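Local coordinates for protein gluconate kinase (Lactobacillus acidophilus, PDB 3LL3) that binds ATP and D-xylulose and, as an FGGY-family carbohydrate kinase, probably phosphorylates a sugar or sugar acid such as gluconate, at residues Q119-T124 / D190-L194; P49-F53 / Y160-L165; G330-F336 / A371-G375. All coordinates share one frame; numbering follows the deposited sequence. Where two conformers were deposited one is given.

Contact 1 (Q119-T124 / D190-L194); sequences QIYRKT and DQELL
K123 reaches from the last turn of helix 116-124 across the start of helix 191-197 and lays its ammonium group between the carboxylates of D190 and E192. The lysine crosses both acidic side chains at about a right angle. It is stretched out as far as CE and then bent at its last torsion (chi4 -67°), which turns K123 NZ toward E192, 2.8 Å from its OE1. That oxygen is approached from above the carboxylate plane. The approach to D190 is longer but flatter: K123 NZ stands 3.3 Å from D190 OD1 on the syn side, near the carboxylate plane, with a weak second bond to OD2.

D190 is also the N-cap of helix 191-197. Its OD2 accepts from L193 N at 3.0 Å through the anti lone pair, so the capping bond and the lysine use different sides of one carboxylate. With CG anti to its backbone N (chi1 -171°) and the chain extended beyond, E192 carries its carboxylate to both K123 and Q119, and its OE2 receives the amide of Q119. This bond is long and bent: Q119 NE2 to E192 OE2 is 3.3 Å with 136° at the hydrogen, and the amide and carboxylate planes are perpendicular.

Beside the salt bridges, L193 supplies the apolar part. Its CD2 lies 3.7 Å from I120 CG1, the two side chains crossing at a slant, while L193 CD1 meets T124 CG2 tip to tip at 3.6 Å. The methylene CD of K123 covers L193 CG, and helix 133-143 closes the apolar side through I134, which touches both I120 and L193.

The contact thus joins two helices of the N-terminal FGGY region through a salt-bridge network. Lysine and helix N terminus would both stabilise a negatively charged D190, coupling the cap of one helix to the end of the other.

Contact 2 (P49-F53 / Y160-L165); sequences PKLIF and YIIFRL
F53 of helix 49-65 packs as a knob into a hole formed by Y160, I161, R164 and L165 of helix 157-166, where the short helical segments cross at -67° with axes 10.4 Å apart. Both helices belong to the N-terminal FGGY region, and their inner side chains, I52 and I161, both rest on V11 of strand 4-11 in its mixed sheet.

Apolar packing is led by the phenylalanine: L165 CD2 lies at the edge of its ring, 3.9 Å from F53 CE2. Deeper in, I52 CG2 meets I161 CD1.

Two CH-pi contacts join the helices. P49 CB sits over one face of the Y160 ring, 3.9 Å from the centroid, and R164 CB lies over a face of F53. R164 then doubles back through bends at chi2 and chi3, setting the CD1-CE1 side of the F53 ring over one face of the guanidinium, the two planes inclined at 45°. Its CG meanwhile covers the Y160 face opposite P49.

The polar bonds hold the arginine rather than bridge the helices directly. NH2 bonds to Y221 OH, and Y221 also meets F53 edge-to-face. R164 NH1 donates to Y160 OH at 2.7 Å, with the hydroxyl oxygen close to the guanidinium plane.

Contact 3 (G330-F336 / A371-G375); sequences GSRNLIF and AVIEG
F336, A371 and E374 bring the turn before strand 335-337 and the strand itself against helix 365-388. F336 has the most surface buried. With CG anti to the backbone N (chi1 -180°), the ring is carried toward the helix and lies side by side with V372, pointing the same way. The methyl CG2 of V372 stands over the ring centre, 4.0 Å from the centroid and almost on its normal. G375 CA lies at the ring edge and also makes a CA-H...O contact of 3.3 Å with F336 O. This close approach of strand and helix depends on the absence of a side chain at G375.

A371 fills the space between F336 and L334. Its CB touches L334 CD2 at 3.7 Å and F336 CB a little farther away, while a water bridges A371 O and F336 N.

E374 extends from the helix to the turn. E374 OE2 accepts from G330 N at 2.8 Å, nearly straight (167°), on the syn side; Y471 and R370 bind the same oxygen. S331 OG donates to E374 OE1 at 3.0 Å from above the carboxylate plane, and a second water links OE1 to L334 O.

In the C-terminal FGGY region, near the ATP site, a buried carboxylate is therefore satisfied at both oxygens. The arginine and converging donors would be expected to keep E374 ionised, holding the turn to the helix.

Overall arrangement
From the N terminus, 106 residues separate 49-53 from 160-165, where helix 157-166 closes contact 2. Within that loop lies helix 116-124, whose partner, helix 191-197, follows later and closes a loop of 65 intervening residues, so contacts 1 and 2 cross along the chain. Both belong to the N-terminal FGGY region, yet their nearest atoms are about 17 Å apart: contact 2 sets helices against the mixed sheet containing strand 4-11, whereas contact 1 joins helices 116-124 and 191-197, beside helix 133-143. Contact 3 opens only afterwards, closing a loop of 34 intervening residues in the C-terminal region. Across the chain's centre from contact 2, about 45 Å between centres, it ties strand 335-337 to helix 365-388.

Contact 1 (Q119-T124 / D190-L194)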
loop_
_atom_site.group_PDB
_atom_site.type_symbol
_atom_site.label_atom_id
_atom_site.label_comp_id
_atom_site.label_asym_id
_atom_site.label_seq_id
_atom_site.Cartn_x
_atom_site.Cartn_y
_atom_site.Cartn_z
ATOM N N GLN A 119 22.106 -23.798 -11.828
ATOM C CA GLN A 119 23.185 -24.774 -11.753
ATOM C C GLN A 119 24.338 -24.222 -10.935
ATOM O O GLN A 119 24.932 -24.927 -10.123
ATOM C CB GLN A 119 23.692 -25.154 -13.155
ATOM C CG GLN A 119 24.775 -26.239 -13.104
ATOM C CD GLN A 119 25.435 -26.531 -14.462
ATOM O OE1 GLN A 119 25.666 -25.628 -15.270
ATOM N NE2 GLN A 119 25.763 -27.800 -14.694
ATOM N N ILE A 120 24.660 -22.956 -11.154
ATOM C CA ILE A 120 25.680 -22.294 -10.346
ATOM C C ILE A 120 25.301 -22.351 -8.854
ATOM O O ILE A 120 26.142 -22.655 -7.987
ATOM C CB ILE A 120 25.916 -20.844 -10.833
ATOM C CG1 ILE A 120 26.717 -20.850 -12.135
ATOM C CG2 ILE A 120 26.659 -20.014 -9.781
ATOM C CD1 ILE A 120 26.701 -19.531 -12.856
ATOM N N TYR A 121 24.029 -22.086 -8.562
ATOM C CA TYR A 121 23.527 -22.195 -7.191
ATOM C C TYR A 121 23.688 -23.604 -6.604
ATOM O O TYR A 121 24.174 -23.771 -5.500
ATOM C CB TYR A 121 22.066 -21.748 -7.089
ATOM C CG TYR A 121 21.578 -21.838 -5.671
ATOM C CD1 TYR A 121 22.003 -20.920 -4.717
ATOM C CD2 TYR A 121 20.721 -22.857 -5.271
ATOM C CE1 TYR A 121 21.583 -21.015 -3.392
ATOM C CE2 TYR A 121 20.284 -22.956 -3.963
ATOM C CZ TYR A 121 20.721 -22.036 -3.028
ATOM O OH TYR A 121 20.291 -22.139 -1.730
ATOM N N ARG A 122 23.226 -24.602 -7.348
ATOM C CA ARG A 122 23.385 -25.985 -6.922
ATOM C C ARG A 122 24.858 -26.331 -6.694
ATOM O O ARG A 122 25.159 -27.067 -5.765
ATOM C CB ARG A 122 22.752 -26.950 -7.931
ATOM C CG ARG A 122 21.376 -27.477 -7.563
ATOM C CD ARG A 122 20.820 -28.382 -8.666
ATOM N NE ARG A 122 19.897 -27.642 -9.520
ATOM C CZ ARG A 122 20.112 -27.351 -10.795
ATOM N NH1 ARG A 122 19.207 -26.663 -11.468
ATOM N NH2 ARG A 122 21.214 -27.758 -11.403
ATOM N N LYS A 123 25.773 -25.784 -7.499
ATOM C CA LYS A 123 27.206 -26.083 -7.359
ATOM C C LYS A 123 27.910 -25.336 -6.236
ATOM O O LYS A 123 28.818 -25.880 -5.600
ATOM C CB LYS A 123 27.967 -25.775 -8.652
ATOM C CG LYS A 123 27.903 -26.856 -9.719
ATOM C CD LYS A 123 28.406 -26.302 -11.047
ATOM C CE LYS A 123 28.331 -27.347 -12.140
ATOM N NZ LYS A 123 29.286 -28.456 -11.870
ATOM N N THR A 124 27.530 -24.080 -6.022
ATOM C CA THR A 124 28.377 -23.186 -5.226
ATOM C C THR A 124 27.665 -22.484 -4.072
ATOM O O THR A 124 28.307 -21.814 -3.277
ATOM C CB THR A 124 29.038 -22.098 -6.104
ATOM O OG1 THR A 124 28.046 -21.140 -6.511
ATOM C CG2 THR A 124 29.718 -22.715 -7.348
ATOM N N ASP A 190 35.227 -25.003 -9.011
ATOM C CA ASP A 190 34.446 -25.941 -9.814
ATOM C C ASP A 190 35.018 -25.972 -11.244
ATOM O O ASP A 190 34.990 -24.952 -11.942
ATOM C CB ASP A 190 32.978 -25.509 -9.829
ATOM C CG ASP A 190 32.070 -26.536 -10.467
ATOM O OD1 ASP A 190 31.470 -27.331 -9.725
ATOM O OD2 ASP A 190 31.973 -26.569 -11.719
ATOM N N GLN A 191 35.565 -27.115 -11.664
ATOM C CA GLN A 191 36.229 -27.194 -12.978
ATOM C C GLN A 191 35.321 -26.852 -14.157
ATOM O O GLN A 191 35.727 -26.155 -15.094
ATOM C CB GLN A 191 36.851 -28.564 -13.224
ATOM C CG GLN A 191 37.722 -28.578 -14.505
ATOM C CD GLN A 191 38.947 -27.686 -14.366
ATOM O OE1 GLN A 191 39.153 -26.756 -15.147
ATOM N NE2 GLN A 191 39.753 -27.952 -13.350
ATOM N N GLU A 192 34.104 -27.380 -14.121
ATOM C CA GLU A 192 33.090 -27.066 -15.114
ATOM C C GLU A 192 32.842 -25.556 -15.230
ATOM O O GLU A 192 32.775 -25.013 -16.329
ATOM C CB GLU A 192 31.800 -27.810 -14.766
ATOM C CG GLU A 192 30.736 -27.752 -15.816
ATOM C CD GLU A 192 29.541 -28.654 -15.494
ATOM O OE1 GLU A 192 29.606 -29.429 -14.505
ATOM O OE2 GLU A 192 28.546 -28.588 -16.248
ATOM N N LEU A 193 32.705 -24.870 -14.096
ATOM C CA LEU A 193 32.489 -23.420 -14.130
ATOM C C LEU A 193 33.731 -22.654 -14.643
ATOM O O LEU A 193 33.607 -21.662 -15.370
ATOM C CB LEU A 193 32.045 -22.900 -12.746
ATOM C CG LEU A 193 30.659 -23.333 -12.250
ATOM C CD1 LEU A 193 30.366 -22.796 -10.849
ATOM C CD2 LEU A 193 29.533 -22.926 -13.239
ATOM N N LEU A 194 34.924 -23.106 -14.259
ATOM C CA LEU A 194 36.157 -22.504 -14.756
ATOM C C LEU A 194 36.224 -22.637 -16.286
ATOM O O LEU A 194 36.608 -21.702 -16.993
ATOM C CB LEU A 194 37.383 -23.179 -14.135
ATOM C CG LEU A 194 37.711 -22.933 -12.663
ATOM C CD1 LEU A 194 38.866 -23.822 -12.235
ATOM C CD2 LEU A 194 38.029 -21.469 -12.425
#

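Contact 2 (P49-F53 / Y160-L165)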
loop_
_atom_site.group_PDB
_atom_site.type_symbol
_atom_site.label_atom_id
_atom_site.label_comp_id
_atom_site.label_asym_id
_atom_site.label_seq_id
_atom_site.Cartn_x
_atom_site.Cartn_y
_atom_site.Cartn_z
ATOM N N PRO A 49 41.142 0.498 -5.567
ATOM C CA PRO A 49 41.921 -0.356 -4.666
ATOM C C PRO A 49 43.119 0.385 -4.072
ATOM O O PRO A 49 43.458 0.119 -2.924
ATOM C CB PRO A 49 42.376 -1.498 -5.578
ATOM C CG PRO A 49 41.347 -1.560 -6.618
ATOM C CD PRO A 49 40.961 -0.132 -6.884
ATOM N N LYS A 50 43.727 1.297 -4.831
ATOM C CA LYS A 50 44.843 2.107 -4.320
ATOM C C LYS A 50 44.437 3.009 -3.136
ATOM O O LYS A 50 45.170 3.113 -2.144
ATOM C CB LYS A 50 45.465 2.947 -5.442
ATOM C CG LYS A 50 46.232 2.134 -6.461
ATOM C CD LYS A 50 46.643 2.974 -7.659
ATOM C CE LYS A 50 47.797 2.329 -8.398
ATOM N NZ LYS A 50 48.978 2.161 -7.502
ATOM N N LEU A 51 43.279 3.656 -3.250
ATOM C CA LEU A 51 42.718 4.454 -2.154
ATOM C C LEU A 51 42.428 3.606 -0.926
ATOM O O LEU A 51 42.734 4.000 0.203
ATOM C CB LEU A 51 41.436 5.165 -2.595
ATOM C CG LEU A 51 41.636 6.495 -3.315
ATOM C CD1 LEU A 51 42.788 6.389 -4.307
ATOM C CD2 LEU A 51 40.363 6.940 -4.011
ATOM N N ILE A 52 41.826 2.444 -1.143
ATOM C CA ILE A 52 41.516 1.558 -0.035
ATOM C C ILE A 52 42.798 1.142 0.665
ATOM O O ILE A 52 42.883 1.187 1.902
ATOM C CB ILE A 52 40.737 0.313 -0.495
ATOM C CG1 ILE A 52 39.345 0.723 -0.982
ATOM C CG2 ILE A 52 40.649 -0.697 0.631
ATOM C CD1 ILE A 52 38.455 -0.437 -1.404
ATOM N N PHE A 53 43.806 0.760 -0.118
ATOM C CA PHE A 53 45.072 0.345 0.465
ATOM C C PHE A 53 45.773 1.490 1.203
ATOM O O PHE A 53 46.379 1.270 2.243
ATOM C CB PHE A 53 46.011 -0.266 -0.576
ATOM C CG PHE A 53 47.327 -0.691 -0.003
ATOM C CD1 PHE A 53 48.474 0.044 -0.243
ATOM C CD2 PHE A 53 47.411 -1.806 0.814
ATOM C CE1 PHE A 53 49.686 -0.340 0.309
ATOM C CE2 PHE A 53 48.613 -2.192 1.366
ATOM C CZ PHE A 53 49.753 -1.464 1.111
ATOM N N TYR A 160 43.884 -8.328 -2.709
ATOM C CA TYR A 160 44.662 -7.199 -3.178
ATOM C C TYR A 160 45.512 -6.606 -2.067
ATOM O O TYR A 160 46.732 -6.453 -2.227
ATOM C CB TYR A 160 43.757 -6.107 -3.751
ATOM C CG TYR A 160 44.567 -4.900 -4.194
ATOM C CD1 TYR A 160 45.394 -4.970 -5.300
ATOM C CD2 TYR A 160 44.522 -3.703 -3.488
ATOM C CE1 TYR A 160 46.153 -3.883 -5.699
ATOM C CE2 TYR A 160 45.274 -2.605 -3.884
ATOM C CZ TYR A 160 46.086 -2.701 -4.989
ATOM O OH TYR A 160 46.831 -1.605 -5.383
ATOM N N ILE A 161 44.851 -6.257 -0.950
ATOM C CA ILE A 161 45.530 -5.678 0.200
ATOM C C ILE A 161 46.648 -6.585 0.672
ATOM O O ILE A 161 47.794 -6.153 0.811
ATOM C CB ILE A 161 44.558 -5.391 1.371
ATOM C CG1 ILE A 161 43.548 -4.319 0.960
ATOM C CG2 ILE A 161 45.323 -4.950 2.602
ATOM C CD1 ILE A 161 42.283 -4.276 1.823
ATOM N N ILE A 162 46.327 -7.845 0.920
ATOM C CA ILE A 162 47.343 -8.752 1.418
ATOM C C ILE A 162 48.483 -8.917 0.402
ATOM O O ILE A 162 49.635 -9.119 0.777
ATOM C CB ILE A 162 46.725 -10.087 1.817
ATOM C CG1 ILE A 162 45.834 -9.853 3.050
ATOM C CG2 ILE A 162 47.810 -11.129 2.111
ATOM C CD1 ILE A 162 45.010 -11.031 3.463
ATOM N N PHE A 163 48.157 -8.802 -0.877
ATOM C CA PHE A 163 49.168 -8.960 -1.912
ATOM C C PHE A 163 50.131 -7.786 -1.848
ATOM O O PHE A 163 51.349 -7.962 -1.925
ATOM C CB PHE A 163 48.524 -9.041 -3.291
ATOM C CG PHE A 163 49.515 -9.069 -4.420
ATOM C CD1 PHE A 163 50.447 -10.089 -4.513
ATOM C CD2 PHE A 163 49.508 -8.076 -5.390
ATOM C CE1 PHE A 163 51.366 -10.125 -5.561
ATOM C CE2 PHE A 163 50.428 -8.107 -6.453
ATOM C CZ PHE A 163 51.353 -9.129 -6.531
ATOM N N ARG A 164 49.585 -6.586 -1.685
ATOM C CA ARG A 164 50.427 -5.411 -1.605
ATOM C C ARG A 164 51.373 -5.553 -0.420
ATOM O O ARG A 164 52.544 -5.197 -0.520
ATOM C CB ARG A 164 49.593 -4.136 -1.496
ATOM C CG ARG A 164 48.856 -3.754 -2.780
ATOM C CD ARG A 164 49.795 -3.156 -3.835
ATOM N NE ARG A 164 50.500 -1.980 -3.339
ATOM C CZ ARG A 164 50.005 -0.744 -3.332
ATOM N NH1 ARG A 164 48.793 -0.503 -3.806
ATOM N NH2 ARG A 164 50.724 0.256 -2.832
ATOM N N LEU A 165 50.879 -6.104 0.690
ATOM C CA LEU A 165 51.694 -6.210 1.907
ATOM C C LEU A 165 52.775 -7.306 1.898
ATOM O O LEU A 165 53.843 -7.126 2.495
ATOM C CB LEU A 165 50.805 -6.364 3.153
ATOM C CG LEU A 165 49.973 -5.142 3.526
ATOM C CD1 LEU A 165 48.967 -5.505 4.634
ATOM C CD2 LEU A 165 50.859 -3.990 3.970
HETATM O O HOH W 1 47.851 2.727 -2.942
#

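Contact 3 (G330-F336 / A371-G375)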
loop_
_atom_site.group_PDB
_atom_site.type_symbol
_atom_site.label_atom_id
_atom_site.label_comp_id
_atom_site.label_asym_id
_atom_site.label_seq_id
_atom_site.Cartn_x
_atom_site.Cartn_y
_atom_site.Cartn_z
ATOM N N GLY A 330 0.218 -5.303 15.656
ATOM C CA GLY A 330 -0.438 -5.817 14.469
ATOM C C GLY A 330 -0.995 -4.687 13.625
ATOM O O GLY A 330 -1.474 -4.919 12.518
ATOM N N SER A 331 -0.937 -3.469 14.158
ATOM C CA SER A 331 -1.372 -2.259 13.456
ATOM C C SER A 331 -2.787 -2.361 12.862
ATOM O O SER A 331 -3.056 -1.834 11.774
ATOM C CB SER A 331 -0.373 -1.883 12.352
ATOM O OG SER A 331 0.957 -1.750 12.847
ATOM N N ARG A 332 -3.676 -3.041 13.572
ATOM C CA ARG A 332 -5.035 -3.282 13.089
ATOM C C ARG A 332 -5.031 -3.941 11.717
ATOM O O ARG A 332 -5.854 -3.620 10.847
ATOM C CB ARG A 332 -5.831 -1.979 13.052
ATOM C CG ARG A 332 -5.819 -1.219 14.372
ATOM C CD ARG A 332 -6.789 -0.047 14.330
ATOM N NE ARG A 332 -6.561 0.848 15.453
ATOM C CZ ARG A 332 -7.172 0.722 16.626
ATOM N NH1 ARG A 332 -8.059 -0.257 16.808
ATOM N NH2 ARG A 332 -6.906 1.571 17.608
ATOM N N ASN A 333 -4.098 -4.868 11.528
ATOM C CA ASN A 333 -4.040 -5.660 10.320
ATOM C C ASN A 333 -3.547 -4.896 9.104
ATOM O O ASN A 333 -3.748 -5.336 7.974
ATOM C CB ASN A 333 -5.407 -6.278 10.019
ATOM C CG ASN A 333 -5.657 -7.544 10.802
ATOM O OD1 ASN A 333 -4.753 -8.080 11.464
ATOM N ND2 ASN A 333 -6.891 -8.038 10.736
ATOM N N LEU A 334 -2.900 -3.761 9.314
ATOM C CA LEU A 334 -2.303 -3.072 8.187
ATOM C C LEU A 334 -0.994 -3.781 7.801
ATOM O O LEU A 334 -0.146 -4.018 8.650
ATOM C CB LEU A 334 -2.072 -1.601 8.521
ATOM C CG LEU A 334 -1.385 -0.783 7.424
ATOM C CD1 LEU A 334 -2.227 -0.789 6.139
ATOM C CD2 LEU A 334 -1.126 0.625 7.911
ATOM N N ILE A 335 -0.846 -4.131 6.525
ATOM C CA ILE A 335 0.376 -4.755 6.029
ATOM C C ILE A 335 1.274 -3.752 5.292
ATOM O O ILE A 335 0.806 -2.998 4.426
ATOM C CB ILE A 335 0.071 -5.922 5.076
ATOM C CG1 ILE A 335 -0.590 -7.072 5.839
ATOM C CG2 ILE A 335 1.370 -6.393 4.369
ATOM C CD1 ILE A 335 0.180 -7.507 7.074
ATOM N N PHE A 336 2.559 -3.753 5.641
ATOM C CA PHE A 336 3.561 -2.976 4.929
ATOM C C PHE A 336 4.590 -3.923 4.333
ATOM O O PHE A 336 5.353 -4.554 5.076
ATOM C CB PHE A 336 4.260 -1.977 5.852
ATOM C CG PHE A 336 5.313 -1.141 5.162
ATOM C CD1 PHE A 336 4.958 -0.143 4.257
ATOM C CD2 PHE A 336 6.659 -1.339 5.424
ATOM C CE1 PHE A 336 5.933 0.637 3.628
ATOM C CE2 PHE A 336 7.630 -0.573 4.802
ATOM C CZ PHE A 336 7.278 0.410 3.903
ATOM N N ALA A 371 3.159 -0.220 11.272
ATOM C CA ALA A 371 3.143 -1.189 10.184
ATOM C C ALA A 371 4.486 -1.219 9.480
ATOM O O ALA A 371 4.915 -2.277 9.032
ATOM C CB ALA A 371 2.017 -0.884 9.165
ATOM N N VAL A 372 5.136 -0.063 9.361
ATOM C CA VAL A 372 6.446 -0.005 8.716
ATOM C C VAL A 372 7.441 -0.846 9.519
ATOM O O VAL A 372 8.143 -1.700 8.968
ATOM C CB VAL A 372 6.980 1.438 8.592
ATOM C CG1 VAL A 372 8.471 1.427 8.228
ATOM C CG2 VAL A 372 6.155 2.254 7.570
ATOM N N ILE A 373 7.467 -0.625 10.832
ATOM C CA ILE A 373 8.404 -1.342 11.696
ATOM C C ILE A 373 8.105 -2.830 11.677
ATOM O O ILE A 373 9.017 -3.650 11.574
ATOM C CB ILE A 373 8.368 -0.822 13.149
ATOM C CG1 ILE A 373 8.924 0.597 13.198
ATOM C CG2 ILE A 373 9.232 -1.715 14.044
ATOM C CD1 ILE A 373 8.510 1.389 14.439
ATOM N N GLU A 374 6.830 -3.180 11.791
ATOM C CA GLU A 374 6.429 -4.573 11.731
ATOM C C GLU A 374 6.744 -5.239 10.385
ATOM O O GLU A 374 7.145 -6.410 10.359
ATOM C CB GLU A 374 4.952 -4.734 12.063
ATOM C CG GLU A 374 4.634 -4.488 13.548
ATOM C CD GLU A 374 3.149 -4.415 13.850
ATOM O OE1 GLU A 374 2.329 -4.401 12.896
ATOM O OE2 GLU A 374 2.802 -4.357 15.059
ATOM N N GLY A 375 6.546 -4.501 9.289
ATOM C CA GLY A 375 6.833 -5.015 7.962
ATOM C C GLY A 375 8.320 -5.280 7.778
ATOM O O GLY A 375 8.722 -6.312 7.217
HETATM O O HOH W 2 1.735 -5.078 10.207
HETATM O O HOH W 3 3.486 -4.633 8.276
#